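Local coordinates for protein histidine acid phosphatase (Bifidobacterium longum subsp. infantis, PDB 6RXF) that probably removes phosphate groups from inositol phosphates such as inositol hexakisphosphate, and may also hydrolyse 2,3-bisphosphoglycerate, at residues A[168-173]-A[182-187]; A[137-142]-A[153-158]; A[470-475]-A[497-502]. The protein carries 1 engineered substitution. All coordinates share one frame; numbering follows the deposited sequence.

Contact 1 (A[168-173]-A[182-187]); sequences GNVSAP and GKDFQK. With ZN (zinc ion), chain H; ZN (zinc ion), chain I.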
loop_
_atom_site.group_PDB
_atom_site.type_symbol
_atom_site.label_atom_id
_atom_site.label_comp_id
_atom_site.label_asym_id
_atom_site.label_seq_id
_atom_site.Cartn_x
_atom_site.Cartn_y
_atom_site.Cartn_z
ATOM N N GLY A 168 -15.081 25.729 0.246
ATOM C CA GLY A 168 -15.014 26.517 1.456
ATOM C C GLY A 168 -15.277 25.768 2.740
ATOM O O GLY A 168 -15.313 26.388 3.805
ATOM N N ASN A 169 -15.455 24.447 2.685
ATOM C CA ASN A 169 -15.834 23.670 3.857
ATOM C C ASN A 169 -14.689 22.821 4.400
ATOM O O ASN A 169 -14.932 21.875 5.151
ATOM C CB ASN A 169 -17.038 22.782 3.533
ATOM C CG ASN A 169 -18.322 23.574 3.346
ATOM O OD1 ASN A 169 -18.667 23.959 2.227
ATOM N ND2 ASN A 169 -19.037 23.820 4.442
ATOM N N VAL A 170 -13.447 23.132 4.050
ATOM C CA VAL A 170 -12.307 22.324 4.472
ATOM C C VAL A 170 -11.812 22.816 5.826
ATOM O O VAL A 170 -11.635 24.023 6.034
ATOM C CB VAL A 170 -11.184 22.366 3.422
ATOM C CG1 VAL A 170 -10.081 21.383 3.784
ATOM C CG2 VAL A 170 -11.741 22.058 2.043
ATOM N N SER A 171 -11.591 21.882 6.749
ATOM C CA SER A 171 -11.046 22.225 8.057
ATOM C C SER A 171 -9.617 22.726 7.916
ATOM O O SER A 171 -8.781 22.074 7.283
ATOM C CB SER A 171 -11.080 21.009 8.981
ATOM O OG SER A 171 -12.379 20.793 9.495
ATOM N N ALA A 172 -9.335 23.880 8.501
ATOM C CA ALA A 172 -7.981 24.416 8.447
ATOM C C ALA A 172 -7.077 23.580 9.340
ATOM O O ALA A 172 -7.341 23.474 10.545
ATOM C CB ALA A 172 -7.958 25.876 8.883
ATOM N N PRO A 173 -6.030 22.959 8.806
ATOM C CA PRO A 173 -5.132 22.174 9.658
ATOM C C PRO A 173 -4.344 23.067 10.599
ATOM O O PRO A 173 -4.080 24.237 10.314
ATOM C CB PRO A 173 -4.200 21.480 8.656
ATOM C CG PRO A 173 -4.857 21.638 7.317
ATOM C CD PRO A 173 -5.638 22.907 7.390
ATOM N N GLY A 182 -0.551 21.349 -0.532
ATOM C CA GLY A 182 -0.868 20.504 0.602
ATOM C C GLY A 182 -1.282 21.297 1.827
ATOM O O GLY A 182 -1.305 20.772 2.945
ATOM N N LYS A 183 -1.604 22.576 1.617
ATOM C CA LYS A 183 -2.048 23.456 2.696
ATOM C C LYS A 183 -3.307 22.949 3.390
ATOM O O LYS A 183 -3.576 23.349 4.528
ATOM C CB LYS A 183 -2.288 24.881 2.160
ATOM C CG LYS A 183 -3.599 25.112 1.351
ATOM C CD LYS A 183 -3.808 24.095 0.211
ATOM C CE LYS A 183 -4.983 24.421 -0.699
ATOM N NZ LYS A 183 -5.355 23.228 -1.505
ATOM N N ASP A 184 -4.079 22.082 2.739
ATOM C CA ASP A 184 -5.340 21.598 3.285
ATOM C C ASP A 184 -5.190 20.363 4.160
ATOM O O ASP A 184 -6.160 19.974 4.820
ATOM C CB ASP A 184 -6.318 21.274 2.151
ATOM C CG ASP A 184 -7.028 22.499 1.630
ATOM O OD1 ASP A 184 -7.137 23.485 2.390
ATOM O OD2 ASP A 184 -7.486 22.471 0.470
ATOM N N PHE A 185 -4.014 19.743 4.186
ATOM C CA PHE A 185 -3.845 18.417 4.763
ATOM C C PHE A 185 -3.177 18.501 6.127
ATOM O O PHE A 185 -2.082 19.058 6.256
ATOM C CB PHE A 185 -3.034 17.525 3.824
ATOM C CG PHE A 185 -3.843 16.974 2.703
ATOM C CD1 PHE A 185 -4.239 17.793 1.660
ATOM C CD2 PHE A 185 -4.255 15.650 2.712
ATOM C CE1 PHE A 185 -5.013 17.300 0.632
ATOM C CE2 PHE A 185 -5.029 15.147 1.686
ATOM C CZ PHE A 185 -5.413 15.977 0.647
ATOM N N GLN A 186 -3.843 17.951 7.136
ATOM C CA GLN A 186 -3.248 17.817 8.456
ATOM C C GLN A 186 -2.286 16.637 8.470
ATOM O O GLN A 186 -2.632 15.539 8.022
ATOM C CB GLN A 186 -4.341 17.622 9.506
ATOM C CG GLN A 186 -3.838 17.213 10.876
ATOM C CD GLN A 186 -3.274 18.381 11.650
ATOM O OE1 GLN A 186 -3.276 19.516 11.171
ATOM N NE2 GLN A 186 -2.790 18.112 12.855
ATOM N N LYS A 187 -1.074 16.865 8.970
ATOM C CA LYS A 187 -0.137 15.772 9.184
ATOM C C LYS A 187 -0.548 14.990 10.423
ATOM O O LYS A 187 -0.889 15.574 11.453
ATOM C CB LYS A 187 1.291 16.299 9.339
ATOM C CG LYS A 187 1.944 16.682 8.022
ATOM C CD LYS A 187 3.429 16.973 8.183
ATOM C CE LYS A 187 3.657 18.272 8.942
ATOM N NZ LYS A 187 5.083 18.710 8.868
HETATM ZN ZN ZN H . -5.460 20.768 -0.768
HETATM ZN ZN ZN I . -7.816 22.880 -1.357
HETATM O O HOH W 1 -8.557 19.265 6.582
HETATM O O HOH W 2 -10.170 22.678 -1.112
#
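Pro173 sets its ring against the turn that leads into strand 185-187, and Val170 reaches Asp184. The tip of the proline does most of the touching: CG lies 3.3 Å from Asp184 O, and CD faces the carbonyl of Lys183. Its CB meets Gln186 OE1 at 3.3 Å; the glutamine has CG anti to its own N (chi1 169°) and bends at chi2, bringing the amide oxygen back beside that CB, where it also accepts a hydrogen bond from Asn175 N. An alanine in place of Pro173 would lose CG and CD and is likely to open a gap over the Lys183 and Asp184 carbonyls. These residues belong to a beta-alpha-beta crossover: the chain leaves strand 136-141, passes through helix 145-161 and this long loop, and returns as the parallel strand 185-187. Along Asp184, CB and OD1 both face Val170 CG1, OD1 at 3.9 Å, the two side chains crossing at about a right angle. OD2, with a water, binds the zinc ion of chain I at 1.9 Å and forms a salt bridge with Lys183 NZ at 3.0 Å. Lys183 NZ is also bound to both metals at longer range, 2.5 Å from that ion and 2.6 Å from the zinc ion of chain H, which it shares with Glu155 OE2. Another water donates to Ser171 O and Asp184 O, tying loop to turn.

Contact 2 (A[137-142]-A[153-158]); sequences IAYQSS and NFEKGF. With ZN (zinc ion), chain H.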
loop_
_atom_site.group_PDB
_atom_site.type_symbol
_atom_site.label_atom_id
_atom_site.label_comp_id
_atom_site.label_asym_id
_atom_site.label_seq_id
_atom_site.Cartn_x
_atom_site.Cartn_y
_atom_site.Cartn_z
ATOM N N ILE A 137 -14.964 19.164 6.134
ATOM C CA ILE A 137 -14.285 17.980 5.628
ATOM C C ILE A 137 -12.837 18.038 6.085
ATOM O O ILE A 137 -12.177 19.073 5.936
ATOM C CB ILE A 137 -14.369 17.885 4.094
ATOM C CG1 ILE A 137 -15.823 17.825 3.634
ATOM C CG2 ILE A 137 -13.618 16.665 3.587
ATOM C CD1 ILE A 137 -15.963 17.933 2.132
ATOM N N ALA A 138 -12.346 16.933 6.633
ATOM C CA ALA A 138 -10.992 16.852 7.167
ATOM C C ALA A 138 -10.135 15.990 6.247
ATOM O O ALA A 138 -10.497 14.847 5.946
ATOM C CB ALA A 138 -11.003 16.288 8.589
ATOM N N TYR A 139 -9.011 16.542 5.798
ATOM C CA TYR A 139 -8.027 15.826 4.998
ATOM C C TYR A 139 -6.781 15.608 5.842
ATOM O O TYR A 139 -6.296 16.544 6.488
ATOM C CB TYR A 139 -7.658 16.601 3.727
ATOM C CG TYR A 139 -8.748 16.681 2.682
ATOM C CD1 TYR A 139 -9.016 15.604 1.844
ATOM C CD2 TYR A 139 -9.488 17.847 2.510
ATOM C CE1 TYR A 139 -10.007 15.676 0.881
ATOM C CE2 TYR A 139 -10.476 17.933 1.543
ATOM C CZ TYR A 139 -10.733 16.844 0.734
ATOM O OH TYR A 139 -11.721 16.918 -0.222
ATOM N N GLN A 140 -6.266 14.380 5.841
ATOM C CA GLN A 140 -5.080 14.047 6.614
ATOM C C GLN A 140 -4.118 13.211 5.786
ATOM O O GLN A 140 -4.519 12.470 4.884
ATOM C CB GLN A 140 -5.437 13.299 7.894
ATOM C CG GLN A 140 -6.560 13.945 8.678
ATOM C CD GLN A 140 -6.585 13.494 10.114
ATOM O OE1 GLN A 140 -6.150 12.387 10.439
ATOM N NE2 GLN A 140 -7.076 14.359 10.993
ATOM N N SER A 141 -2.836 13.336 6.115
ATOM C CA SER A 141 -1.767 12.682 5.380
ATOM C C SER A 141 -0.708 12.211 6.366
ATOM O O SER A 141 -0.672 12.635 7.526
ATOM C CB SER A 141 -1.171 13.633 4.325
ATOM O OG SER A 141 0.173 13.317 4.021
ATOM N N SER A 142 0.146 11.299 5.904
ATOM C CA SER A 142 1.261 10.870 6.740
ATOM C C SER A 142 2.331 11.944 6.846
ATOM O O SER A 142 3.084 11.963 7.824
ATOM C CB SER A 142 1.872 9.584 6.189
ATOM O OG SER A 142 2.432 9.805 4.906
ATOM N N ASN A 153 -4.865 15.033 -5.344
ATOM C CA ASN A 153 -5.581 14.544 -6.515
ATOM C C ASN A 153 -6.956 14.015 -6.134
ATOM O O ASN A 153 -7.937 14.247 -6.851
ATOM C CB ASN A 153 -4.756 13.473 -7.218
ATOM C CG ASN A 153 -3.666 14.072 -8.079
ATOM O OD1 ASN A 153 -3.913 14.462 -9.223
ATOM N ND2 ASN A 153 -2.460 14.179 -7.526
ATOM N N PHE A 154 -7.047 13.297 -5.013
ATOM C CA PHE A 154 -8.351 12.914 -4.481
ATOM C C PHE A 154 -9.227 14.144 -4.270
ATOM O O PHE A 154 -10.394 14.171 -4.679
ATOM C CB PHE A 154 -8.159 12.144 -3.173
ATOM C CG PHE A 154 -9.447 11.725 -2.487
ATOM C CD1 PHE A 154 -10.189 12.630 -1.736
ATOM C CD2 PHE A 154 -9.872 10.402 -2.538
ATOM C CE1 PHE A 154 -11.356 12.237 -1.090
ATOM C CE2 PHE A 154 -11.035 9.998 -1.891
ATOM C CZ PHE A 154 -11.779 10.919 -1.168
ATOM N N GLU A 155 -8.674 15.177 -3.633
ATOM C CA GLU A 155 -9.459 16.366 -3.327
ATOM C C GLU A 155 -9.919 17.069 -4.601
ATOM O O GLU A 155 -11.042 17.584 -4.660
ATOM C CB GLU A 155 -8.646 17.309 -2.443
ATOM C CG GLU A 155 -9.018 18.769 -2.582
ATOM C CD GLU A 155 -8.301 19.654 -1.575
ATOM O OE1 GLU A 155 -8.987 20.410 -0.852
ATOM O OE2 GLU A 155 -7.054 19.590 -1.511
ATOM N N LYS A 156 -9.076 17.083 -5.638
ATOM C CA LYS A 156 -9.485 17.692 -6.901
ATOM C C LYS A 156 -10.621 16.912 -7.551
ATOM O O LYS A 156 -11.569 17.509 -8.074
ATOM C CB LYS A 156 -8.297 17.793 -7.853
ATOM C CG LYS A 156 -8.413 18.942 -8.825
ATOM C CD LYS A 156 -7.157 19.796 -8.799
ATOM N NZ LYS A 156 -4.711 19.798 -9.182
ATOM N N GLY A 157 -10.542 15.580 -7.538
ATOM C CA GLY A 157 -11.659 14.787 -8.023
ATOM C C GLY A 157 -12.914 15.005 -7.200
ATOM O O GLY A 157 -14.024 15.050 -7.736
ATOM N N PHE A 158 -12.753 15.145 -5.883
ATOM C CA PHE A 158 -13.895 15.411 -5.018
ATOM C C PHE A 158 -14.568 16.731 -5.379
ATOM O O PHE A 158 -15.801 16.818 -5.424
ATOM C CB PHE A 158 -13.445 15.424 -3.556
ATOM C CG PHE A 158 -14.575 15.410 -2.574
ATOM C CD1 PHE A 158 -15.159 16.593 -2.153
ATOM C CD2 PHE A 158 -15.059 14.215 -2.077
ATOM C CE1 PHE A 158 -16.205 16.585 -1.252
ATOM C CE2 PHE A 158 -16.104 14.199 -1.175
ATOM C CZ PHE A 158 -16.679 15.383 -0.760
HETATM ZN ZN ZN H . -5.460 20.768 -0.768
#
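Ile137 opens the contact by pointing its CD1 at Phe158, the two side chains coming from opposite directions until CD1 lies 3.7 Å from CE1 of the ring. Its CG1 branch stands anti to the carbonyl carbon (chi1 -60°), which sends CD1 to the helix. The backbone of Ala138 is hydrogen-bonded to Ala397 and Phe399 of strand 395-402. Tyr139 carries most of the contact and touches three helix side chains, Phe154, Glu155 and Phe158. Phe154 CD1 sits at the edge of the tyrosine ring, near its plane, 4.0 Å from CE1. Tyr139 OH lies 3.8 Å from Glu155 CB, near the backbone of the helix, and also reaches Phe158 CD1 at 4.0 Å. Glu155 crosses the tyrosine at about a right angle, ring and carboxylate planes 42° apart, with OE1 3.8 Å from Tyr139 CE2. Further on, Ser141 OG is hydrogen-bonded to Thr148 OG1, nearer the N-terminus of helix 145-161. Strand 137-141 and helix 153-158 run nearly antiparallel, their axes approaching to 11.0 Å at 157°, as the strand and helix of a beta-alpha-beta unit do. One oxygen of Glu155, OE1, thus lies near aromatic carbon while the other, OE2, binds the zinc ion of chain H at 2.1 Å; because Asp184 brings a second carboxylate close by, the zinc ions and Lys183 probably offset the gathered negative charge.

Contact 3 (A[470-475]-A[497-502]); sequences PIVRML and YKLTEL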
loop_
_atom_site.group_PDB
_atom_site.type_symbol
_atom_site.label_atom_id
_atom_site.label_comp_id
_atom_site.label_asym_id
_atom_site.label_seq_id
_atom_site.Cartn_x
_atom_site.Cartn_y
_atom_site.Cartn_z
ATOM N N PRO A 470 -26.046 4.621 15.681
ATOM C CA PRO A 470 -25.637 4.677 14.272
ATOM C C PRO A 470 -25.279 3.292 13.748
ATOM O O PRO A 470 -24.927 2.384 14.503
ATOM C CB PRO A 470 -24.406 5.591 14.291
ATOM C CG PRO A 470 -24.498 6.342 15.585
ATOM C CD PRO A 470 -25.177 5.433 16.550
ATOM N N ILE A 471 -25.363 3.142 12.424
ATOM C CA ILE A 471 -25.021 1.891 11.760
ATOM C C ILE A 471 -23.963 2.165 10.702
ATOM O O ILE A 471 -23.890 3.262 10.137
ATOM C CB ILE A 471 -26.255 1.206 11.138
ATOM C CG1 ILE A 471 -26.949 2.129 10.141
ATOM C CG2 ILE A 471 -27.221 0.780 12.226
ATOM C CD1 ILE A 471 -28.020 1.431 9.352
ATOM N N VAL A 472 -23.132 1.154 10.434
ATOM C CA VAL A 472 -21.914 1.318 9.646
ATOM C C VAL A 472 -21.856 0.252 8.562
ATOM O O VAL A 472 -22.161 -0.920 8.810
ATOM C CB VAL A 472 -20.649 1.242 10.533
ATOM C CG1 VAL A 472 -19.397 1.572 9.720
ATOM C CG2 VAL A 472 -20.776 2.165 11.737
ATOM N N ARG A 473 -21.436 0.658 7.368
ATOM C CA ARG A 473 -21.205 -0.231 6.240
ATOM C C ARG A 473 -19.805 0.035 5.701
ATOM O O ARG A 473 -19.344 1.182 5.705
ATOM C CB ARG A 473 -22.264 -0.005 5.148
ATOM C CG ARG A 473 -22.120 -0.882 3.919
ATOM C CD ARG A 473 -21.349 -0.185 2.801
ATOM N NE ARG A 473 -21.860 1.146 2.478
ATOM C CZ ARG A 473 -22.926 1.372 1.716
ATOM N NH1 ARG A 473 -23.613 0.355 1.215
ATOM N NH2 ARG A 473 -23.313 2.614 1.461
ATOM N N MET A 474 -19.128 -1.013 5.229
ATOM C CA MET A 474 -17.717 -0.917 4.874
ATOM C C MET A 474 -17.482 -1.282 3.413
ATOM O O MET A 474 -18.018 -2.281 2.921
ATOM C CB MET A 474 -16.866 -1.814 5.773
ATOM C CG MET A 474 -15.368 -1.706 5.513
ATOM S SD MET A 474 -14.461 -3.033 6.325
ATOM C CE MET A 474 -13.097 -2.160 7.065
ATOM N N LEU A 475 -16.672 -0.466 2.737
ATOM C CA LEU A 475 -16.158 -0.739 1.401
ATOM C C LEU A 475 -14.653 -0.972 1.482
ATOM O O LEU A 475 -13.929 -0.187 2.105
ATOM C CB LEU A 475 -16.443 0.420 0.437
ATOM C CG LEU A 475 -17.862 0.902 0.113
ATOM C CD1 LEU A 475 -17.863 1.673 -1.207
ATOM C CD2 LEU A 475 -18.830 -0.249 0.042
ATOM N N TYR A 497 -23.884 -2.708 10.276
ATOM C CA TYR A 497 -23.621 -3.116 11.649
ATOM C C TYR A 497 -23.760 -1.917 12.576
ATOM O O TYR A 497 -23.307 -0.815 12.251
ATOM C CB TYR A 497 -22.208 -3.705 11.803
ATOM C CG TYR A 497 -21.909 -4.916 10.943
ATOM C CD1 TYR A 497 -21.767 -4.805 9.562
ATOM C CD2 TYR A 497 -21.745 -6.170 11.518
ATOM C CE1 TYR A 497 -21.487 -5.910 8.781
ATOM C CE2 TYR A 497 -21.462 -7.278 10.748
ATOM C CZ TYR A 497 -21.332 -7.146 9.380
ATOM O OH TYR A 497 -21.048 -8.260 8.620
ATOM N N LYS A 498 -24.368 -2.140 13.739
ATOM C CA LYS A 498 -24.427 -1.102 14.759
ATOM C C LYS A 498 -23.026 -0.739 15.235
ATOM O O LYS A 498 -22.126 -1.581 15.287
ATOM C CB LYS A 498 -25.268 -1.566 15.945
ATOM C CG LYS A 498 -26.757 -1.352 15.789
ATOM C CD LYS A 498 -27.492 -1.868 17.017
ATOM C CE LYS A 498 -28.965 -1.493 16.986
ATOM N NZ LYS A 498 -29.687 -2.062 18.158
ATOM N N LEU A 499 -22.852 0.537 15.588
ATOM C CA LEU A 499 -21.564 1.014 16.080
ATOM C C LEU A 499 -21.177 0.337 17.389
ATOM O O LEU A 499 -20.006 -0.007 17.593
ATOM C CB LEU A 499 -21.610 2.527 16.263
ATOM C CG LEU A 499 -20.353 3.191 16.809
ATOM C CD1 LEU A 499 -19.179 2.939 15.871
ATOM C CD2 LEU A 499 -20.609 4.679 16.982
ATOM N N THR A 500 -22.143 0.161 18.298
ATOM C CA THR A 500 -21.870 -0.530 19.556
ATOM C C THR A 500 -21.381 -1.950 19.314
ATOM O O THR A 500 -20.480 -2.432 20.009
ATOM C CB THR A 500 -23.126 -0.556 20.428
ATOM O OG1 THR A 500 -24.231 -1.034 19.650
ATOM C CG2 THR A 500 -23.445 0.828 20.958
ATOM N N GLU A 501 -21.977 -2.645 18.344
ATOM C CA GLU A 501 -21.545 -4.006 18.054
ATOM C C GLU A 501 -20.101 -4.029 17.569
ATOM O O GLU A 501 -19.311 -4.880 17.992
ATOM C CB GLU A 501 -22.473 -4.644 17.022
ATOM C CG GLU A 501 -21.951 -5.937 16.416
ATOM C CD GLU A 501 -22.007 -7.118 17.370
ATOM O OE1 GLU A 501 -22.340 -6.929 18.561
ATOM O OE2 GLU A 501 -21.719 -8.246 16.920
ATOM N N LEU A 502 -19.735 -3.088 16.698
ATOM C CA LEU A 502 -18.376 -3.074 16.168
ATOM C C LEU A 502 -17.368 -2.715 17.251
ATOM O O LEU A 502 -16.241 -3.224 17.255
ATOM C CB LEU A 502 -18.273 -2.094 15.006
ATOM C CG LEU A 502 -18.856 -2.687 13.724
ATOM C CD1 LEU A 502 -18.795 -1.672 12.604
ATOM C CD2 LEU A 502 -18.111 -3.972 13.372
#
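Val472 and Tyr497 face each other as an antiparallel hydrogen-bonded pair, their side chains on the same face of the sheet. Val472 N donates to Tyr497 O at 2.7 Å with a bent N-H...O angle of 144°, and Tyr497 N returns a straighter bond of 161° to Val472 O. That carbonyl oxygen also lies in the plane of the tyrosine ring, at its edge, 4.0 Å from CD1. On the same face Leu502 lays its CD1 against Val472 CB at 4.0 Å. Ile471 and Lys498, the non-hydrogen-bonded pair, project from the other face, where Ile471 CG2 meets the lysine aliphatic chain at CG, 4.2 Å away. That chain runs extended to NZ, which is hydrogen-bonded to Arg518 O. The two-residue strand 497-498 pairs along one edge of strand 471-476, across from strand 449-457, and turns directly into helix 499-505, with Lys498 as N-cap. Leu499 N, in the first helical turn, donates to Pro470 O at 3.0 Å, tying the helix start to the strand. Leu499 has CG anti to N (chi1 178°), which puts CD2 4.5 Å from Pro470 CG and CD1 4.5 Å from Val472 CG2; its side chain also touches Leu383 and Ile386 of helix 376-390.

In the fold
Contact 2 comes first along the chain, then contact 1, and contact 3 lies near the C-terminus. All three reach one mixed sheet. Contacts 1 and 2, with centres 8 Å apart, sit on its neighbouring parallel strands 185-187 and 136-141 and touch directly: the backbone of Asn169 meets that of Ile137, the ring of Phe185 packs on Tyr139, and both contacts bind the zinc ion of chain H. Contact 3 is about 27 Å from contact 1 and 24 Å from contact 2, centre to centre. Strands 395-402, 38-48 and 449-457 lie between, linking the metal-bearing crossover at one end of the sheet to the antiparallel C-terminal strands at the other.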